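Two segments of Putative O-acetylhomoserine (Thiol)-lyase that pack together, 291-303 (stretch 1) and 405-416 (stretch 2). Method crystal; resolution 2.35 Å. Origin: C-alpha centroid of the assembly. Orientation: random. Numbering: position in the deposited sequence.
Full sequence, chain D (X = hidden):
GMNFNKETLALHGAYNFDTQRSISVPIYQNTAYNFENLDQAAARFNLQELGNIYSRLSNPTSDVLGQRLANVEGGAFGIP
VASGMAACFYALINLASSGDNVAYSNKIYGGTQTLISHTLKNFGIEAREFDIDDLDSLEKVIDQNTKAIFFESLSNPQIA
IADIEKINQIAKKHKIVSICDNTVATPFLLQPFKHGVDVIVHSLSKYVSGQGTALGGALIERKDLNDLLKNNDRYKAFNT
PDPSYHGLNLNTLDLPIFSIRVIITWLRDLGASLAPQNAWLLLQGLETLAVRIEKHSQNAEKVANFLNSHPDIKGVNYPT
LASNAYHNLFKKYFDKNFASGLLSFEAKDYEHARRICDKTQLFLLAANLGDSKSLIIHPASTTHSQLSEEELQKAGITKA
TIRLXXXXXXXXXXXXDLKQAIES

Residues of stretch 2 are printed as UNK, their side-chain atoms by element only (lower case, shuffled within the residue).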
# COMPACT_ATOMS: atom_id res chain seq x y z
N VAL D 291 21.76 -10.11 -4.30
CA VAL D 291 22.77 -9.06 -4.48
C VAL D 291 23.01 -8.32 -3.15
O VAL D 291 24.15 -8.07 -2.76
CB VAL D 291 22.44 -8.07 -5.62
CG1 VAL D 291 22.37 -8.81 -6.95
CG2 VAL D 291 21.15 -7.34 -5.38
N ARG D 292 21.94 -8.01 -2.43
CA ARG D 292 22.08 -7.32 -1.16
C ARG D 292 22.88 -8.05 -0.08
O ARG D 292 23.76 -7.44 0.53
CB ARG D 292 20.70 -6.99 -0.56
CG ARG D 292 19.95 -5.99 -1.39
CD ARG D 292 18.60 -5.58 -0.81
NE ARG D 292 17.62 -6.64 -0.72
CZ ARG D 292 17.38 -7.40 0.35
NH1 ARG D 292 18.06 -7.24 1.48
NH2 ARG D 292 16.45 -8.33 0.29
N ILE D 293 22.61 -9.33 0.14
CA ILE D 293 23.31 -10.06 1.18
C ILE D 293 24.83 -10.09 0.96
O ILE D 293 25.59 -10.15 1.91
CB ILE D 293 22.73 -11.48 1.37
CG1 ILE D 293 23.09 -12.02 2.74
CG2 ILE D 293 23.09 -12.39 0.22
CD1 ILE D 293 22.50 -11.23 3.90
N GLU D 294 25.27 -10.07 -0.29
CA GLU D 294 26.71 -10.06 -0.57
C GLU D 294 27.33 -8.74 -0.11
O GLU D 294 28.40 -8.74 0.49
CB GLU D 294 27.02 -10.34 -2.04
CG GLU D 294 26.59 -11.75 -2.46
CD GLU D 294 27.08 -12.19 -3.84
OE1 GLU D 294 27.79 -11.41 -4.51
OE2 GLU D 294 26.80 -13.35 -4.22
N LYS D 295 26.65 -7.61 -0.36
CA LYS D 295 27.17 -6.31 0.08
C LYS D 295 27.16 -6.28 1.61
O LYS D 295 28.09 -5.79 2.25
CB LYS D 295 26.31 -5.15 -0.44
CG LYS D 295 26.84 -3.77 -0.05
CD LYS D 295 28.16 -3.48 -0.74
CE LYS D 295 28.77 -2.12 -0.38
NZ LYS D 295 27.99 -0.91 -0.73
N HIS D 296 26.06 -6.72 2.21
CA HIS D 296 26.00 -6.74 3.65
C HIS D 296 27.21 -7.50 4.18
O HIS D 296 27.83 -7.08 5.17
CB HIS D 296 24.76 -7.45 4.20
CG HIS D 296 23.47 -6.70 4.08
ND1 HIS D 296 23.13 -5.68 4.95
CD2 HIS D 296 22.37 -6.95 3.35
CE1 HIS D 296 21.93 -5.26 4.67
NE2 HIS D 296 21.44 -6.00 3.70
N SER D 297 27.49 -8.65 3.56
CA SER D 297 28.60 -9.52 3.99
C SER D 297 29.96 -8.89 3.79
O SER D 297 30.79 -8.93 4.67
CB SER D 297 28.50 -10.88 3.28
OG SER D 297 27.29 -11.56 3.65
N GLN D 298 30.18 -8.34 2.63
CA GLN D 298 31.44 -7.68 2.33
C GLN D 298 31.67 -6.52 3.34
O GLN D 298 32.77 -6.37 3.87
CB GLN D 298 31.44 -7.14 0.89
CG GLN D 298 31.39 -8.24 -0.16
CD GLN D 298 31.07 -7.73 -1.57
OE1 GLN D 298 30.35 -6.73 -1.74
NE2 GLN D 298 31.52 -8.46 -2.58
N ASN D 299 30.65 -5.69 3.56
CA ASN D 299 30.79 -4.61 4.51
C ASN D 299 31.06 -5.12 5.92
O ASN D 299 31.93 -4.60 6.60
CB ASN D 299 29.56 -3.72 4.57
CG ASN D 299 29.43 -2.77 3.40
OD1 ASN D 299 30.37 -2.57 2.65
ND2 ASN D 299 28.28 -2.13 3.27
N ALA D 300 30.32 -6.14 6.34
CA ALA D 300 30.51 -6.68 7.68
C ALA D 300 31.92 -7.14 7.92
O ALA D 300 32.50 -6.92 9.00
CB ALA D 300 29.55 -7.82 7.93
N GLU D 301 32.49 -7.80 6.91
CA GLU D 301 33.85 -8.31 7.03
C GLU D 301 34.86 -7.19 7.22
O GLU D 301 35.73 -7.30 8.08
CB GLU D 301 34.20 -9.19 5.85
CG GLU D 301 35.51 -9.92 6.02
CD GLU D 301 35.58 -11.07 4.96
OE1 GLU D 301 36.63 -11.54 4.41
OE2 GLU D 301 34.45 -11.55 4.67
N LYS D 302 34.73 -6.12 6.45
CA LYS D 302 35.64 -4.98 6.58
C LYS D 302 35.51 -4.30 7.93
O LYS D 302 36.52 -3.97 8.56
CB LYS D 302 35.41 -4.01 5.52
CG LYS D 302 35.75 -4.57 4.16
CD LYS D 302 35.35 -3.60 3.06
CE LYS D 302 35.66 -4.17 1.69
NZ LYS D 302 35.15 -3.23 0.66
N VAL D 303 34.28 -4.16 8.41
CA VAL D 303 34.04 -3.57 9.72
C VAL D 303 34.63 -4.52 10.78
O VAL D 303 35.25 -4.08 11.74
CB VAL D 303 32.54 -3.35 9.98
CG1 VAL D 303 32.26 -2.94 11.42
CG2 VAL D 303 31.98 -2.31 9.03
N UNK D 405 24.30 -4.28 13.13
CA UNK D 405 23.64 -4.83 11.96
C UNK D 405 24.29 -3.99 10.84
O UNK D 405 24.01 -2.78 10.72
c UNK D 405 22.14 -4.64 11.95
o UNK D 405 21.63 -5.13 10.72
N UNK D 406 25.12 -4.62 10.02
CA UNK D 406 25.82 -3.92 8.98
C UNK D 406 24.95 -3.73 7.75
O UNK D 406 24.44 -4.68 7.17
c UNK D 406 27.90 -3.76 7.59
c UNK D 406 27.99 -4.88 9.84
c UNK D 406 27.13 -4.61 8.60
c UNK D 406 28.37 -3.66 10.63
N UNK D 407 24.80 -2.46 7.37
CA UNK D 407 23.97 -2.08 6.23
C UNK D 407 24.64 -2.07 4.89
O UNK D 407 25.67 -2.71 4.71
N UNK D 408 24.06 -1.34 3.95
CA UNK D 408 24.57 -1.27 2.58
C UNK D 408 25.34 0.01 2.29
O UNK D 408 25.67 0.26 1.15
c UNK D 408 23.42 -1.38 1.58
c UNK D 408 21.42 -2.52 0.66
c UNK D 408 22.54 -2.64 1.67
c UNK D 408 23.35 -3.89 1.44
N UNK D 409 25.59 0.83 3.33
CA UNK D 409 26.33 2.07 3.13
C UNK D 409 27.79 1.79 2.70
O UNK D 409 28.25 0.65 2.69
o UNK D 409 23.72 2.71 6.88
c UNK D 409 24.61 2.32 6.10
c UNK D 409 26.43 2.94 4.39
c UNK D 409 25.17 3.36 5.13
o UNK D 409 25.04 1.16 6.15
N UNK D 410 28.51 2.85 2.34
CA UNK D 410 29.91 2.71 1.95
C UNK D 410 30.73 2.32 3.20
O UNK D 410 30.61 2.95 4.23
c UNK D 410 31.87 3.94 0.99
o UNK D 410 32.70 3.93 1.90
n UNK D 410 32.20 4.06 -0.27
c UNK D 410 30.40 3.99 1.31
N UNK D 411 31.53 1.26 3.10
CA UNK D 411 32.33 0.77 4.23
C UNK D 411 33.26 1.80 4.87
O UNK D 411 33.43 1.80 6.07
c UNK D 411 33.08 -0.51 3.84
o UNK D 411 33.95 -0.31 2.71
N UNK D 412 33.87 2.66 4.07
CA UNK D 412 34.76 3.67 4.64
C UNK D 412 33.95 4.59 5.52
O UNK D 412 34.42 4.98 6.60
c UNK D 412 36.55 3.58 2.87
c UNK D 412 35.51 4.43 3.57
o UNK D 412 36.93 3.93 1.74
o UNK D 412 37.02 2.57 3.45
N UNK D 413 32.76 4.97 5.06
CA UNK D 413 31.87 5.85 5.85
C UNK D 413 31.45 5.16 7.15
O UNK D 413 31.43 5.78 8.21
o UNK D 413 31.93 7.75 3.89
c UNK D 413 30.88 7.08 3.92
c UNK D 413 30.62 6.19 5.07
o UNK D 413 30.02 7.16 3.02
N UNK D 414 31.15 3.87 7.07
CA UNK D 414 30.76 3.13 8.25
C UNK D 414 31.91 3.02 9.26
O UNK D 414 31.72 3.21 10.46
c UNK D 414 28.98 1.69 7.06
c UNK D 414 30.26 1.73 7.88
c UNK D 414 27.84 2.40 7.79
c UNK D 414 28.62 0.24 6.80
N UNK D 415 33.09 2.69 8.75
CA UNK D 415 34.29 2.53 9.58
C UNK D 415 34.59 3.85 10.25
O UNK D 415 34.82 3.90 11.44
c UNK D 415 35.23 0.55 8.42
c UNK D 415 35.45 2.03 8.75
c UNK D 415 36.74 2.16 9.54
c UNK D 415 36.24 -0.05 7.47
N UNK D 416 34.53 4.94 9.48
CA UNK D 416 34.78 6.26 10.04
C UNK D 416 33.78 6.62 11.15
O UNK D 416 34.15 7.25 12.14
c UNK D 416 34.73 7.32 8.95

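Position 405 carries one carbon and then one oxygen, directed away from the helix 291-303 and not touching it. This is a serine, S405, whose hydroxyl is hydrogen-bonded elsewhere in the structure.

Position 406 has four carbons, forked at the first, with one arm two carbons long. It points toward stretch 1: the short arm lies 3.4 Å from N299 CB, and the long arm packs on A300 and V303. This is isoleucine, I406, with CG1 3.8 Å from A300 CB and CD1 4.0 Å from V303 CG1. The branched chain covers all three residues with apolar surface; separately, I406 O accepts a hydrogen bond from H296 ND1 (2.8 Å, 168°).

Position 407 has no side-chain atoms; its backbone O accepts a hydrogen bond from N299 ND2 at 3.0 Å. It is glycine, G407. An ideal CB would point away from stretch 1 and lie 2.5 Å from a side-chain oxygen of 409, a clash that glycine avoids.

Position 408 bears four carbons forked at the second. CA-to-CB runs sideways, but the end comes nearer, one tip meeting K295 and a face of the H296 ring. This is leucine, L408, whose terminal fork suits the reach: CD2 is 3.7 Å from K295 CB and makes a CH-pi contact with the ring. K295 NZ donates to L408 O at 3.2 Å.

Position 409 shows three carbons, the third bearing two oxygens, turned away from stretch 1: glutamate. Both carboxylate oxygens of E409 are bonded elsewhere in the structure.

Position 410 has two carbons, the second carrying one oxygen and one nitrogen, without contact to stretch 1: asparagine. N410 caps the following helix, its OD1 accepting weak bonds from the backbone N atoms of 412 and 413.

Position 411, one carbon then one oxygen, meets N299 and K302. It is serine, S411, small enough for close packing: CB is 3.6 Å from N299 OD1.

Position 412, two carbons with two oxygens on the second, touches nothing on stretch 1: D412. Acidic chains generally suit a helix N-terminus through the helix dipole.

Position 413 has the same atoms, also without contact: D413, suited likewise.

Position 414, four carbons forked at the second, points toward N299. Buried, it suits an apolar chain: L414.

Position 415, four carbons forked at the first, one arm two carbons long, nears K302 and V303. It is I415, whose longer arm brings CD1 4.1 Å from K302 O.

Position 416, a single carbon, is out of reach: A416, exposed, a small residue common in helices.

Helix side chains thus satisfy loop carbonyls: H296 serves I406, K295 L408, and N299 both G407 and, weakly, E409. I406 and L408 supply most apolar cover; I415 extends it along V303.

Stretch 2, residues 405-416: SIGLENSDDLIA
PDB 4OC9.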